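PDB 4J25: putative uncharacterized protein from Pseudomonas putida, which probably acts as an iron- and 2-oxoglutarate-dependent prolyl-4-hydroxylase, with elongation factor Tu as its likely protein substrate. Local coordinates for residues V35-D38 with L39-G43; Q101-A104 with C105-L109; A111-Q114 with L115-A118. All coordinates share one frame; numbering follows the deposited sequence.

Contact 1. Residues V35-D38 with L39-G43; sequences VVDD and LATHG
With chi1 at 62°, T41 holds OG1 between its own backbone N and carbonyl carbon, and from there the hydroxyl reaches back one helical turn to the carbonyl of D37. OG1 of T41 donates to D37 O at 3.0 Å, arriving from the flank of the carbonyl (C=O...OG1 angle 125°) and well tilted from its plane. The same oxygen also accepts the amide, T41 N to D37 O, at 2.9 Å, so two donors of one residue grip a single acceptor. A threonine suits this place because its short beta-hydroxyl can reach the carbonyl four residues back and add a second bond to D37 O.

Upstream the backbone is regular: L39 N bonds to V35 O at 2.9 Å and A40 N to V36 O at 3.0 Å. D38 O is shared more widely, taking a sound bond from H42 N at 2.8 Å and weak ones from T41 N and G43 N; the firmer bond of G43 N goes to L39 O. This is the C-terminal turn of helix 32-42, beside the larger sheet of a double-stranded beta-helix (jellyroll) oxygenase. G43 follows with positive phi, where a CB would jam against the preceding carbonyl oxygen, which calls for glycine; its backbone pairs with L199.

On the buried side L39 folds over the previous turn, its CG 3.4 Å from V35 O, while its branched end and V35 pack on V197 of strand 195-199. D38 sends OD2 to the hydroxyl of S45, tying the helix to strand 44-47. D38 OD1 stands 4.4 Å from H42 ND1, near enough for the carboxylate perhaps to favour a protonated imidazole, though the two atoms do not touch.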
ATOM      1  N   VAL A  35      -6.618  -7.278   9.264  1.00 21.80           N
ATOM      2  CA  VAL A  35      -6.355  -5.948   8.721  1.00 19.43           C
ATOM      3  C   VAL A  35      -7.494  -4.985   9.124  1.00 18.42           C
ATOM      4  O   VAL A  35      -7.249  -3.865   9.557  1.00 16.82           O
ATOM      5  CB  VAL A  35      -6.210  -5.977   7.174  1.00 18.40           C
ATOM      6  CG1 VAL A  35      -5.938  -4.585   6.624  1.00 16.95           C
ATOM      7  CG2 VAL A  35      -5.091  -6.922   6.766  1.00 20.95           C
ATOM      8  N   VAL A  36      -8.735  -5.439   8.988  1.00 17.94           N
ATOM      9  CA  VAL A  36      -9.880  -4.603   9.312  1.00 17.62           C
ATOM     10  C   VAL A  36      -9.949  -4.293  10.817  1.00 20.54           C
ATOM     11  O   VAL A  36     -10.173  -3.147  11.200  1.00 17.51           O
ATOM     12  CB  VAL A  36     -11.205  -5.233   8.857  1.00 18.41           C
ATOM     13  CG1 VAL A  36     -12.374  -4.315   9.225  1.00 18.07           C
ATOM     14  CG2 VAL A  36     -11.196  -5.468   7.356  1.00 19.82           C
ATOM     15  N   ASP A  37      -9.754  -5.301  11.668  1.00 21.29           N
ATOM     16  CA  ASP A  37      -9.735  -5.058  13.116  1.00 25.41           C
ATOM     17  C   ASP A  37      -8.636  -4.049  13.478  1.00 24.31           C
ATOM     18  O   ASP A  37      -8.885  -3.104  14.236  1.00 23.24           O
ATOM     19  CB  ASP A  37      -9.565  -6.370  13.881  1.00 31.55           C
ATOM     20  CG  ASP A  37      -9.343  -6.167  15.363  1.00 36.80           C
ATOM     21  OD1 ASP A  37      -9.636  -5.070  15.881  1.00 39.56           O
ATOM     22  OD2 ASP A  37      -8.877  -7.117  16.027  1.00 39.71           O
ATOM     23  N   ASP A  38      -7.436  -4.215  12.909  1.00 23.36           N
ATOM     24  CA  ASP A  38      -6.333  -3.276  13.145  1.00 23.53           C
ATOM     25  C   ASP A  38      -6.696  -1.848  12.715  1.00 21.47           C
ATOM     26  O   ASP A  38      -6.406  -0.893  13.426  1.00 19.98           O
ATOM     27  CB  ASP A  38      -5.059  -3.685  12.401  1.00 25.74           C
ATOM     28  CG  ASP A  38      -4.416  -4.961  12.952  1.00 29.27           C
ATOM     29  OD1 ASP A  38      -4.729  -5.358  14.099  1.00 31.22           O
ATOM     30  OD2 ASP A  38      -3.570  -5.552  12.230  1.00 28.25           O
ATOM     31  N   LEU A  39      -7.290  -1.690  11.535  1.00 19.94           N
ATOM     32  CA  LEU A  39      -7.698  -0.360  11.084  1.00 20.09           C
ATOM     33  C   LEU A  39      -8.674   0.283  12.067  1.00 20.58           C
ATOM     34  O   LEU A  39      -8.576   1.471  12.348  1.00 21.38           O
ATOM     35  CB  LEU A  39      -8.344  -0.406   9.704  1.00 19.75           C
ATOM     36  CG  LEU A  39      -7.398  -0.596   8.528  1.00 21.33           C
ATOM     37  CD1 LEU A  39      -8.234  -0.750   7.289  1.00 21.17           C
ATOM     38  CD2 LEU A  39      -6.446   0.589   8.412  1.00 20.47           C
ATOM     39  N   ALA A  40      -9.601  -0.509  12.589  1.00 20.82           N
ATOM     40  CA  ALA A  40     -10.618  -0.007  13.520  1.00 22.92           C
ATOM     41  C   ALA A  40     -10.011   0.385  14.865  1.00 25.84           C
ATOM     42  O   ALA A  40     -10.389   1.393  15.461  1.00 25.45           O
ATOM     43  CB  ALA A  40     -11.693  -1.051  13.737  1.00 21.20           C
ATOM     44  N   THR A  41      -9.065  -0.413  15.338  1.00 26.97           N
ATOM     45  CA  THR A  41      -8.535  -0.241  16.684  1.00 27.33           C
ATOM     46  C   THR A  41      -7.358   0.746  16.745  1.00 25.36           C
ATOM     47  O   THR A  41      -7.232   1.508  17.715  1.00 25.55           O
ATOM     48  CB  THR A  41      -8.111  -1.586  17.256  1.00 30.08           C
ATOM     49  OG1 THR A  41      -7.075  -2.136  16.442  1.00 36.22           O
ATOM     50  CG2 THR A  41      -9.275  -2.560  17.256  1.00 28.69           C
ATOM     51  N   HIS A  42      -6.516   0.746  15.713  1.00 22.39           N
ATOM     52  CA  HIS A  42      -5.279   1.536  15.710  1.00 21.36           C
ATOM     53  C   HIS A  42      -5.164   2.518  14.556  1.00 18.61           C
ATOM     54  O   HIS A  42      -4.272   3.362  14.559  1.00 19.36           O
ATOM     55  CB  HIS A  42      -4.036   0.636  15.643  1.00 23.73           C
ATOM     56  CG  HIS A  42      -3.937  -0.368  16.747  1.00 27.12           C
ATOM     57  ND1 HIS A  42      -3.950  -1.727  16.513  1.00 30.43           N
ATOM     58  CD2 HIS A  42      -3.784  -0.218  18.081  1.00 27.58           C
ATOM     59  CE1 HIS A  42      -3.843  -2.371  17.660  1.00 31.57           C
ATOM     60  NE2 HIS A  42      -3.742  -1.478  18.627  1.00 30.55           N
ATOM     61  N   GLY A  43      -6.023   2.406  13.549  1.00 17.98           N
ATOM     62  CA  GLY A  43      -5.915   3.278  12.390  1.00 15.79           C
ATOM     63  C   GLY A  43      -4.926   2.795  11.336  1.00 14.33           C
ATOM     64  O   GLY A  43      -4.747   3.443  10.308  1.00 13.90           O
TER

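Contact 2. Residues Q101-A104 with C105-L109; sequences QAEA and CDQYL
The chain passes from the extended N-cap residue A102 straight into helical angles, and D106 N, Q107 N and Y108 N each bond back four residues, to A102 O, E103 O and A104 O, all at 3.1 Å. Along the outer side E103 meets Q107. The glutamate leaves with CG anti to its backbone N and then bends at chi2 (66°), which swings the carboxylate along the helix; NE2 of Q107 donates to E103 OE2 at 3.0 Å in a fairly straight bond. The oxygen lies close to the amide plane and uses its anti lone pair, the two flat groups being turned 66° apart. OE2 is also bonded to S23 OG, so a glutamate here serves two donors.

Alanine at the N-cap brings no capping side chain. Instead A102 N donates to a water 3.0 Å away, which lies beside D106 OD1, while that carboxylate also takes the amides of G100 and S23. Its negative charge near the helix start would probably suit the helix dipole. A102 CB touches C105 SG at 4.1 Å, a small apolar pair.

C105 and Y108 turn to F134 and F130 of strand 129-137, an outermost strand of the larger sheet, whereas A104, small enough for close approach, packs against L55, A58 and L59 of helix 53-67.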
ATOM      1  N   GLN A 101      -3.888  -5.547 -17.683  1.00 31.14           N
ATOM      2  CA  GLN A 101      -2.579  -5.031 -18.080  1.00 30.15           C
ATOM      3  C   GLN A 101      -1.492  -6.080 -17.893  1.00 28.99           C
ATOM      4  O   GLN A 101      -0.602  -6.194 -18.722  1.00 30.13           O
ATOM      5  CB  GLN A 101      -2.225  -3.769 -17.296  1.00 29.35           C
ATOM      6  CG  GLN A 101      -3.162  -2.604 -17.565  1.00 30.92           C
ATOM      7  CD  GLN A 101      -2.911  -1.413 -16.644  1.00 31.72           C
ATOM      8  OE1 GLN A 101      -1.988  -1.419 -15.834  1.00 28.94           O
ATOM      9  NE2 GLN A 101      -3.751  -0.392 -16.765  1.00 33.68           N
ATOM     10  N   ALA A 102      -1.566  -6.839 -16.808  1.00 27.04           N
ATOM     11  CA  ALA A 102      -0.583  -7.885 -16.534  1.00 25.22           C
ATOM     12  C   ALA A 102      -1.163  -8.828 -15.509  1.00 24.71           C
ATOM     13  O   ALA A 102      -1.945  -8.413 -14.655  1.00 24.73           O
ATOM     14  CB  ALA A 102       0.711  -7.279 -16.010  1.00 23.96           C
ATOM     15  N   GLU A 103      -0.767 -10.089 -15.581  1.00 23.39           N
ATOM     16  CA  GLU A 103      -1.252 -11.123 -14.672  1.00 25.38           C
ATOM     17  C   GLU A 103      -1.004 -10.820 -13.191  1.00 22.63           C
ATOM     18  O   GLU A 103      -1.894 -10.988 -12.363  1.00 20.75           O
ATOM     19  CB  GLU A 103      -0.595 -12.473 -15.018  1.00 28.06           C
ATOM     20  CG  GLU A 103      -1.015 -13.610 -14.095  1.00 28.34           C
ATOM     21  CD  GLU A 103      -2.471 -13.956 -14.245  1.00 29.65           C
ATOM     22  OE1 GLU A 103      -2.972 -13.873 -15.382  1.00 31.66           O
ATOM     23  OE2 GLU A 103      -3.111 -14.309 -13.234  1.00 28.81           O
ATOM     24  N   ALA A 104       0.217 -10.412 -12.864  1.00 22.01           N
ATOM     25  CA  ALA A 104       0.579 -10.140 -11.487  1.00 22.08           C
ATOM     26  C   ALA A 104      -0.326  -9.029 -10.930  1.00 20.85           C
ATOM     27  O   ALA A 104      -0.856  -9.129  -9.825  1.00 20.28           O
ATOM     28  CB  ALA A 104       2.059  -9.747 -11.401  1.00 21.67           C
ATOM     29  N   CYS A 105      -0.518  -7.982 -11.716  1.00 19.97           N
ATOM     30  CA  CYS A 105      -1.346  -6.865 -11.279  1.00 23.55           C
ATOM     31  C   CYS A 105      -2.810  -7.287 -11.067  1.00 23.63           C
ATOM     32  O   CYS A 105      -3.460  -6.826 -10.119  1.00 23.11           O
ATOM     33  CB  CYS A 105      -1.259  -5.712 -12.278  1.00 22.53           C
ATOM     34  SG  CYS A 105       0.413  -5.035 -12.544  1.00 28.24           S
ATOM     35  N   ASP A 106      -3.318  -8.160 -11.939  1.00 20.74           N
ATOM     36  CA  ASP A 106      -4.705  -8.612 -11.878  1.00 21.92           C
ATOM     37  C   ASP A 106      -4.946  -9.329 -10.565  1.00 22.07           C
ATOM     38  O   ASP A 106      -5.998  -9.177  -9.938  1.00 21.53           O
ATOM     39  CB  ASP A 106      -5.040  -9.574 -13.033  1.00 26.38           C
ATOM     40  CG  ASP A 106      -5.287  -8.868 -14.355  1.00 28.69           C
ATOM     41  OD1 ASP A 106      -5.039  -7.653 -14.467  1.00 29.36           O
ATOM     42  OD2 ASP A 106      -5.730  -9.548 -15.304  1.00 31.76           O
ATOM     43  N   GLN A 107      -3.969 -10.128 -10.155  1.00 19.89           N
ATOM     44  CA  GLN A 107      -4.061 -10.861  -8.908  1.00 19.85           C
ATOM     45  C   GLN A 107      -3.975  -9.902  -7.702  1.00 18.79           C
ATOM     46  O   GLN A 107      -4.656 -10.089  -6.701  1.00 16.85           O
ATOM     47  CB  GLN A 107      -2.958 -11.898  -8.846  1.00 21.00           C
ATOM     48  CG  GLN A 107      -3.121 -13.019  -9.868  1.00 23.15           C
ATOM     49  CD  GLN A 107      -2.167 -14.170  -9.611  1.00 24.81           C
ATOM     50  OE1 GLN A 107      -1.860 -14.493  -8.465  1.00 24.37           O
ATOM     51  NE2 GLN A 107      -1.695 -14.794 -10.681  1.00 26.91           N
ATOM     52  N   TYR A 108      -3.140  -8.877  -7.807  1.00 19.76           N
ATOM     53  CA  TYR A 108      -3.062  -7.883  -6.740  1.00 19.39           C
ATOM     54  C   TYR A 108      -4.397  -7.173  -6.579  1.00 18.31           C
ATOM     55  O   TYR A 108      -4.877  -7.003  -5.464  1.00 17.01           O
ATOM     56  CB  TYR A 108      -1.958  -6.863  -6.999  1.00 18.46           C
ATOM     57  CG  TYR A 108      -1.781  -5.912  -5.835  1.00 17.55           C
ATOM     58  CD1 TYR A 108      -1.459  -6.395  -4.579  1.00 17.60           C
ATOM     59  CD2 TYR A 108      -1.948  -4.533  -5.992  1.00 17.11           C
ATOM     60  CE1 TYR A 108      -1.298  -5.539  -3.501  1.00 17.17           C
ATOM     61  CE2 TYR A 108      -1.780  -3.670  -4.917  1.00 17.58           C
ATOM     62  CZ  TYR A 108      -1.459  -4.187  -3.676  1.00 16.56           C
ATOM     63  OH  TYR A 108      -1.288  -3.349  -2.602  1.00 18.29           O
ATOM     64  N   LEU A 109      -4.995  -6.760  -7.694  1.00 19.33           N
ATOM     65  CA  LEU A 109      -6.281  -6.064  -7.658  1.00 21.97           C
ATOM     66  C   LEU A 109      -7.386  -6.950  -7.102  1.00 20.98           C
ATOM     67  O   LEU A 109      -8.259  -6.469  -6.389  1.00 20.45           O
ATOM     68  CB  LEU A 109      -6.686  -5.541  -9.034  1.00 23.53           C
ATOM     69  CG  LEU A 109      -5.717  -4.539  -9.660  1.00 26.09           C
ATOM     70  CD1 LEU A 109      -6.213  -4.171 -11.064  1.00 28.27           C
ATOM     71  CD2 LEU A 109      -5.523  -3.292  -8.782  1.00 25.00           C
TER
HETATM   72  O   HOH W   1      -3.513  -5.702 -14.777  1.00 24.16           O

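Contact 3. Residues A111-Q114 with L115-A118; sequences AMDQ and LRLA
D113 and R116 lie side by side and point the same way, their carboxylate and guanidinium planes 46° apart. OD1 of D113 meets the edge of the guanidinium close to its plane: NH2 of R116 donates to D113 OD1 at 2.7 Å, reaching it from the syn side, and R116 NE adds a weak bond at 3.1 Å to the same oxygen. A water bridges them too, giving a proton to D113 OD1 at 2.6 Å and accepting from R116 NE. The aspartate gets there with CG anti to its backbone N (chi1 -172°), while arginine is long enough to bend back at chi3. Lacking that carboxylate, an alanine at D113 would probably leave the NE-NH2 edge of R116 without its charged mate and freer to turn.

M112 and L115 also run parallel, SD of M112 lying 4.1 Å from L115 CD2; methionine's flexible thioether and leucine's branched end both suit the buried side, where M112 reaches F50. An i to i+3 salt bridge at the partly exposed flank and apolar side chains on the buried one fit an amphipathic helix, here 103-123, packed on the jellyroll sheet with R116 and L115 both touching F221 of strand 214-222.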
ATOM      1  N   ALA A 111      -7.085  -9.286  -4.851  1.00 18.41           N
ATOM      2  CA  ALA A 111      -6.920  -9.348  -3.398  1.00 15.77           C
ATOM      3  C   ALA A 111      -7.348  -8.034  -2.732  1.00 16.15           C
ATOM      4  O   ALA A 111      -7.971  -8.040  -1.658  1.00 15.11           O
ATOM      5  CB  ALA A 111      -5.474  -9.669  -3.035  1.00 14.96           C
ATOM      6  N   MET A 112      -6.993  -6.915  -3.351  1.00 14.50           N
ATOM      7  CA  MET A 112      -7.332  -5.623  -2.789  1.00 17.70           C
ATOM      8  C   MET A 112      -8.834  -5.377  -2.916  1.00 17.73           C
ATOM      9  O   MET A 112      -9.411  -4.674  -2.095  1.00 14.53           O
ATOM     10  CB  MET A 112      -6.532  -4.513  -3.465  1.00 17.27           C
ATOM     11  CG  MET A 112      -5.032  -4.609  -3.201  1.00 17.08           C
ATOM     12  SD  MET A 112      -4.650  -4.438  -1.442  1.00 25.66           S
ATOM     13  CE  MET A 112      -4.450  -6.063  -0.875  1.00 20.21           C
ATOM     14  N   ASP A 113      -9.473  -5.959  -3.931  1.00 17.82           N
ATOM     15  CA  ASP A 113     -10.918  -5.842  -4.017  1.00 18.87           C
ATOM     16  C   ASP A 113     -11.558  -6.593  -2.864  1.00 17.58           C
ATOM     17  O   ASP A 113     -12.546  -6.138  -2.302  1.00 16.68           O
ATOM     18  CB  ASP A 113     -11.487  -6.311  -5.349  1.00 20.14           C
ATOM     19  CG  ASP A 113     -12.967  -5.995  -5.481  1.00 22.00           C
ATOM     20  OD1 ASP A 113     -13.316  -4.806  -5.596  1.00 24.21           O
ATOM     21  OD2 ASP A 113     -13.796  -6.919  -5.452  1.00 25.15           O
ATOM     22  N   GLN A 114     -10.992  -7.729  -2.486  1.00 16.25           N
ATOM     23  CA  GLN A 114     -11.482  -8.442  -1.317  1.00 16.53           C
ATOM     24  C   GLN A 114     -11.311  -7.604  -0.051  1.00 14.65           C
ATOM     25  O   GLN A 114     -12.185  -7.591   0.801  1.00 14.33           O
ATOM     26  CB  GLN A 114     -10.733  -9.748  -1.127  1.00 19.24           C
ATOM     27  CG  GLN A 114     -11.195 -10.894  -1.980  1.00 22.80           C
ATOM     28  CD  GLN A 114     -10.429 -12.150  -1.637  1.00 26.64           C
ATOM     29  OE1 GLN A 114      -9.225 -12.198  -1.813  1.00 28.36           O
ATOM     30  NE2 GLN A 114     -11.115 -13.156  -1.112  1.00 29.71           N
ATOM     31  N   LEU A 115     -10.156  -6.966   0.084  1.00 13.84           N
ATOM     32  CA  LEU A 115      -9.902  -6.058   1.194  1.00 14.97           C
ATOM     33  C   LEU A 115     -10.893  -4.874   1.218  1.00 13.14           C
ATOM     34  O   LEU A 115     -11.361  -4.504   2.276  1.00 12.76           O
ATOM     35  CB  LEU A 115      -8.449  -5.557   1.151  1.00 15.66           C
ATOM     36  CG  LEU A 115      -8.027  -4.614   2.283  1.00 14.99           C
ATOM     37  CD1 LEU A 115      -8.345  -5.219   3.634  1.00 14.21           C
ATOM     38  CD2 LEU A 115      -6.545  -4.285   2.179  1.00 15.33           C
ATOM     39  N   ARG A 116     -11.207  -4.300   0.059  1.00 13.34           N
ATOM     40  CA  ARG A 116     -12.256  -3.283  -0.058  1.00 14.27           C
ATOM     41  C   ARG A 116     -13.595  -3.710   0.543  1.00 15.23           C
ATOM     42  O   ARG A 116     -14.191  -2.978   1.356  1.00 13.42           O
ATOM     43  CB  ARG A 116     -12.472  -2.875  -1.515  1.00 15.17           C
ATOM     44  CG  ARG A 116     -13.396  -1.648  -1.653  1.00 14.68           C
ATOM     45  CD  ARG A 116     -13.463  -1.149  -3.082  1.00 15.87           C
ATOM     46  NE  ARG A 116     -13.959  -2.187  -3.974  1.00 16.15           N
ATOM     47  CZ  ARG A 116     -15.242  -2.497  -4.147  1.00 18.16           C
ATOM     48  NH1 ARG A 116     -16.195  -1.844  -3.502  1.00 15.68           N
ATOM     49  NH2 ARG A 116     -15.572  -3.480  -4.981  1.00 20.87           N
ATOM     50  N   LEU A 117     -14.053  -4.895   0.162  1.00 14.89           N
ATOM     51  CA  LEU A 117     -15.341  -5.404   0.631  1.00 15.63           C
ATOM     52  C   LEU A 117     -15.282  -5.711   2.119  1.00 15.49           C
ATOM     53  O   LEU A 117     -16.268  -5.543   2.827  1.00 14.29           O
ATOM     54  CB  LEU A 117     -15.764  -6.659  -0.138  1.00 19.66           C
ATOM     55  CG  LEU A 117     -15.976  -6.537  -1.658  1.00 22.47           C
ATOM     56  CD1 LEU A 117     -16.361  -7.903  -2.275  1.00 23.70           C
ATOM     57  CD2 LEU A 117     -17.028  -5.501  -2.004  1.00 23.75           C
ATOM     58  N   ALA A 118     -14.116  -6.138   2.598  1.00 13.86           N
ATOM     59  CA  ALA A 118     -13.966  -6.455   4.007  1.00 14.61           C
ATOM     60  C   ALA A 118     -13.989  -5.163   4.824  1.00 12.99           C
ATOM     61  O   ALA A 118     -14.606  -5.100   5.882  1.00 16.11           O
ATOM     62  CB  ALA A 118     -12.666  -7.255   4.241  1.00 15.50           C
TER
HETATM   63  O   HOH W   2     -11.657  -2.842  -5.752  1.00 19.55           O

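Along the chain the contacts follow one another in numerical order. Contact 1 is on helix 32-42, whereas contacts 2 and 3 are successive parts of helix 103-123, with centres about 14 Å apart. Contact 1 lies about 15 Å from contact 3 and about 26 Å from contact 2, centre to centre. The two helices meet at contacts 1 and 3: V35 CG1 is 3.9 Å from L115 CD1, and V36 CG2 is 3.7 Å from A118 O. Both pack on the larger antiparallel sheet, contact 1 at strands 44-47 and 195-199, contact 2 at 129-137 and contact 3 at 214-222. They form a helical layer remote from the manganese, about 13 Å from the Y108 side chain.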